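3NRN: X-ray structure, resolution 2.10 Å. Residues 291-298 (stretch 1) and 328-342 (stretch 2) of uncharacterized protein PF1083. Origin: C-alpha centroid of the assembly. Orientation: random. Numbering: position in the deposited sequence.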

# COMPACT_ATOMS: atom_id res chain seq x y z
N GLY A 291 -9.45 5.18 19.52
CA GLY A 291 -10.72 5.62 20.05
C GLY A 291 -11.68 6.19 19.02
O GLY A 291 -12.88 6.21 19.26
N LEU A 292 -11.16 6.67 17.89
CA LEU A 292 -12.02 7.25 16.85
C LEU A 292 -12.27 6.24 15.73
O LEU A 292 -11.59 5.21 15.66
CB LEU A 292 -11.37 8.51 16.27
CG LEU A 292 -10.83 9.59 17.22
CD1 LEU A 292 -10.39 10.79 16.39
CD2 LEU A 292 -11.89 10.01 18.24
N MSE A 293 -13.26 6.51 14.87
CA MSE A 293 -13.52 5.61 13.75
C MSE A 293 -12.32 5.81 12.82
O MSE A 293 -11.80 4.84 12.26
CB MSE A 293 -14.85 5.96 13.05
CG MSE A 293 -15.40 4.81 12.16
SE MSE A 293 -17.12 5.01 11.53
CE MSE A 293 -18.05 4.46 12.95
N ILE A 294 -11.88 7.06 12.66
CA ILE A 294 -10.70 7.36 11.86
C ILE A 294 -9.58 6.59 12.55
O ILE A 294 -9.60 6.44 13.77
CB ILE A 294 -10.33 8.88 11.89
CG1 ILE A 294 -11.39 9.72 11.18
CG2 ILE A 294 -8.95 9.10 11.27
CD1 ILE A 294 -11.63 9.35 9.75
N ASN A 295 -8.61 6.09 11.79
CA ASN A 295 -7.52 5.32 12.36
C ASN A 295 -6.24 6.12 12.55
O ASN A 295 -5.40 5.80 13.40
CB ASN A 295 -7.22 4.11 11.47
CG ASN A 295 -8.43 3.21 11.31
OD1 ASN A 295 -8.79 2.83 10.20
ND2 ASN A 295 -9.06 2.86 12.43
N GLY A 296 -6.10 7.17 11.74
CA GLY A 296 -4.93 8.02 11.82
C GLY A 296 -4.92 9.01 10.68
O GLY A 296 -5.75 8.95 9.77
N PHE A 297 -3.98 9.95 10.72
CA PHE A 297 -3.88 10.94 9.66
C PHE A 297 -2.45 11.45 9.51
O PHE A 297 -1.63 11.28 10.41
CB PHE A 297 -4.85 12.10 9.92
CG PHE A 297 -4.57 12.87 11.19
CD1 PHE A 297 -3.60 13.88 11.22
CD2 PHE A 297 -5.29 12.60 12.35
CE1 PHE A 297 -3.35 14.60 12.38
CE2 PHE A 297 -5.05 13.32 13.52
CZ PHE A 297 -4.08 14.32 13.54
N ASN A 298 -2.16 12.04 8.36
CA ASN A 298 -0.85 12.59 8.08
C ASN A 298 -1.01 13.97 7.46
O ASN A 298 -2.13 14.45 7.28
CB ASN A 298 -0.06 11.65 7.14
CG ASN A 298 -0.45 11.80 5.68
OD1 ASN A 298 -1.58 12.16 5.35
ND2 ASN A 298 0.48 11.50 4.78
N LYS A 328 -22.99 7.40 6.78
CA LYS A 328 -22.81 7.65 8.20
C LYS A 328 -21.34 7.76 8.56
O LYS A 328 -20.94 8.63 9.34
CB LYS A 328 -23.47 6.54 9.02
CG LYS A 328 -24.98 6.49 8.85
CD LYS A 328 -25.59 5.37 9.69
CE LYS A 328 -27.09 5.31 9.53
NZ LYS A 328 -27.69 4.25 10.40
N ALA A 329 -20.53 6.88 7.98
CA ALA A 329 -19.10 6.86 8.23
C ALA A 329 -18.44 8.15 7.78
O ALA A 329 -17.63 8.73 8.51
CB ALA A 329 -18.47 5.67 7.50
N ILE A 330 -18.77 8.61 6.57
CA ILE A 330 -18.20 9.85 6.06
C ILE A 330 -18.56 10.99 6.99
O ILE A 330 -17.71 11.81 7.34
CB ILE A 330 -18.70 10.16 4.64
CG1 ILE A 330 -18.09 9.16 3.64
CG2 ILE A 330 -18.31 11.59 4.26
CD1 ILE A 330 -18.54 9.37 2.19
N GLU A 331 -19.83 11.04 7.39
CA GLU A 331 -20.33 12.07 8.30
C GLU A 331 -19.60 12.03 9.64
O GLU A 331 -19.24 13.07 10.19
CB GLU A 331 -21.83 11.87 8.56
CG GLU A 331 -22.74 12.52 7.53
CD GLU A 331 -24.21 12.23 7.80
OE1 GLU A 331 -24.63 12.35 8.97
OE2 GLU A 331 -24.94 11.88 6.85
N LYS A 332 -19.39 10.83 10.17
CA LYS A 332 -18.69 10.67 11.44
C LYS A 332 -17.24 11.06 11.24
O LYS A 332 -16.59 11.55 12.16
CB LYS A 332 -18.79 9.22 11.92
CG LYS A 332 -18.26 8.99 13.34
CD LYS A 332 -19.09 9.76 14.36
CE LYS A 332 -18.61 9.49 15.78
NZ LYS A 332 -19.40 10.27 16.78
N GLY A 333 -16.74 10.83 10.03
CA GLY A 333 -15.36 11.15 9.72
C GLY A 333 -15.10 12.65 9.76
O GLY A 333 -14.15 13.10 10.39
N TRP A 334 -15.95 13.41 9.09
CA TRP A 334 -15.80 14.86 9.07
C TRP A 334 -16.06 15.44 10.47
O TRP A 334 -15.48 16.46 10.85
CB TRP A 334 -16.76 15.49 8.05
CG TRP A 334 -16.46 15.14 6.61
CD1 TRP A 334 -17.32 14.59 5.71
CD2 TRP A 334 -15.24 15.41 5.89
NE1 TRP A 334 -16.73 14.50 4.48
CE2 TRP A 334 -15.45 14.99 4.55
CE3 TRP A 334 -14.00 15.96 6.23
CZ2 TRP A 334 -14.47 15.11 3.56
CZ3 TRP A 334 -13.02 16.08 5.25
CH2 TRP A 334 -13.26 15.66 3.93
N GLU A 335 -16.92 14.78 11.23
CA GLU A 335 -17.24 15.23 12.59
C GLU A 335 -15.99 15.17 13.48
O GLU A 335 -15.68 16.12 14.20
CB GLU A 335 -18.33 14.34 13.20
CG GLU A 335 -18.58 14.61 14.68
CD GLU A 335 -19.18 13.42 15.41
OE1 GLU A 335 -20.35 13.08 15.15
OE2 GLU A 335 -18.46 12.81 16.23
N GLU A 336 -15.28 14.04 13.44
CA GLU A 336 -14.08 13.87 14.25
C GLU A 336 -12.99 14.85 13.82
O GLU A 336 -12.25 15.36 14.65
CB GLU A 336 -13.57 12.43 14.15
CG GLU A 336 -14.59 11.38 14.57
CD GLU A 336 -14.08 9.97 14.41
OE1 GLU A 336 -13.45 9.67 13.37
OE2 GLU A 336 -14.32 9.14 15.31
N LEU A 337 -12.91 15.10 12.51
CA LEU A 337 -11.91 16.02 11.98
C LEU A 337 -12.24 17.46 12.36
O LEU A 337 -11.35 18.28 12.55
CB LEU A 337 -11.81 15.87 10.46
CG LEU A 337 -11.11 14.59 9.97
CD1 LEU A 337 -11.13 14.53 8.44
CD2 LEU A 337 -9.68 14.57 10.47
N LEU A 338 -13.53 17.77 12.47
CA LEU A 338 -13.94 19.12 12.85
C LEU A 338 -13.51 19.35 14.30
O LEU A 338 -13.02 20.43 14.65
CB LEU A 338 -15.46 19.26 12.72
CG LEU A 338 -16.09 20.64 12.97
CD1 LEU A 338 -17.53 20.65 12.44
CD2 LEU A 338 -16.07 20.97 14.46
N GLU A 339 -13.68 18.33 15.13
CA GLU A 339 -13.31 18.42 16.54
C GLU A 339 -11.80 18.57 16.71
O GLU A 339 -11.34 19.28 17.61
CB GLU A 339 -13.80 17.17 17.28
CG GLU A 339 -13.41 17.09 18.75
CD GLU A 339 -13.74 18.35 19.52
OE1 GLU A 339 -14.84 18.92 19.31
OE2 GLU A 339 -12.91 18.78 20.35
N ILE A 340 -11.02 17.91 15.85
CA ILE A 340 -9.56 17.98 15.93
C ILE A 340 -9.04 19.23 15.24
O ILE A 340 -8.10 19.87 15.73
CB ILE A 340 -8.90 16.74 15.27
CG1 ILE A 340 -9.39 15.46 15.95
CG2 ILE A 340 -7.38 16.85 15.37
CD1 ILE A 340 -8.87 14.19 15.31
N PHE A 341 -9.65 19.56 14.10
CA PHE A 341 -9.28 20.73 13.31
C PHE A 341 -10.51 21.62 13.12
O PHE A 341 -11.23 21.50 12.12
CB PHE A 341 -8.77 20.30 11.93
CG PHE A 341 -7.50 19.51 11.96
CD1 PHE A 341 -6.29 20.13 12.24
CD2 PHE A 341 -7.51 18.15 11.70
CE1 PHE A 341 -5.10 19.40 12.26
CE2 PHE A 341 -6.33 17.41 11.72
CZ PHE A 341 -5.12 18.04 12.00
N PRO A 342 -10.77 22.52 14.07
CA PRO A 342 -11.91 23.43 14.01
C PRO A 342 -11.98 24.26 12.73
O PRO A 342 -13.06 24.45 12.16
CB PRO A 342 -11.73 24.31 15.25
CG PRO A 342 -11.08 23.36 16.22
CD PRO A 342 -10.04 22.69 15.35

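A single buried carboxylate on a helix clamps the backbone of a loop, and apolar side chains along the same helix side and just past its end complete the small contact, which buries 475 Å² counting both sides.

The clamp is Glu 336. Its side chain leaves the helix toward the loop with chi1 m and chi2 t, an extended reach that carries the carboxylate to two consecutive backbone amides. Met 293 N donates to Glu 336 OE2 at 2.9 Å, and Ile 294 N donates to Glu 336 OE1 at 3.1 Å; the N-H...O angles, 162° and 160°, are close to straight. Each oxygen thus takes one amide, so one side chain supplies acceptors for two consecutive backbone NH groups. Glutamate suits the place because it combines two acceptor oxygens with enough length to reach both amides from the helix. The fit is close, with Leu 292 CB 3.2 Å from Glu 336 OE2 and Ile 294 CG1 3.0 Å from Glu 336 OE1, so aliphatic groups crowd the buried carboxylate.

One turn earlier in the helix, Ile 294 CD1 packs on the backbone at Gly 333, 4.1 Å from Gly 333 CA; a CB there would still sit at contact distance, 3.8 Å from Ile 294 CD1, so the contact does not itself demand glycine. Farther back, small Ala 329 meets the selenomethionine Met 293, whose SE sits 4.3 Å from Ala 329 CB. Lys 332 also starts toward the loop, but its end leads away, and Lys 332 NZ forms a salt bridge with Glu 335 OE2 at 2.8 Å, within the helix rather than across the contact.

At the other end, Ile 340 serves two partners: Ile 340 CD1 is 3.9 Å from Leu 292 CD1 and 4.3 Å from Phe 297 CE2. Its extended chi2, t, sends this methyl outward from the helix. Phe 341, the first residue to leave helical phi/psi, then brings its ring edge toward the face of Phe 297. The centroids are 5.6 Å apart, the planes meet at 73°, and Phe 297 CE1 approaches Phe 341 CZ to 3.9 Å. Two flat, buried rings suit this edge-to-face packing. The rule to read here is economical: one bidentate acid fixes the loop backbone, the loop's isoleucine packs against the bare backbone of a glycine, and apolar groups fill in beyond.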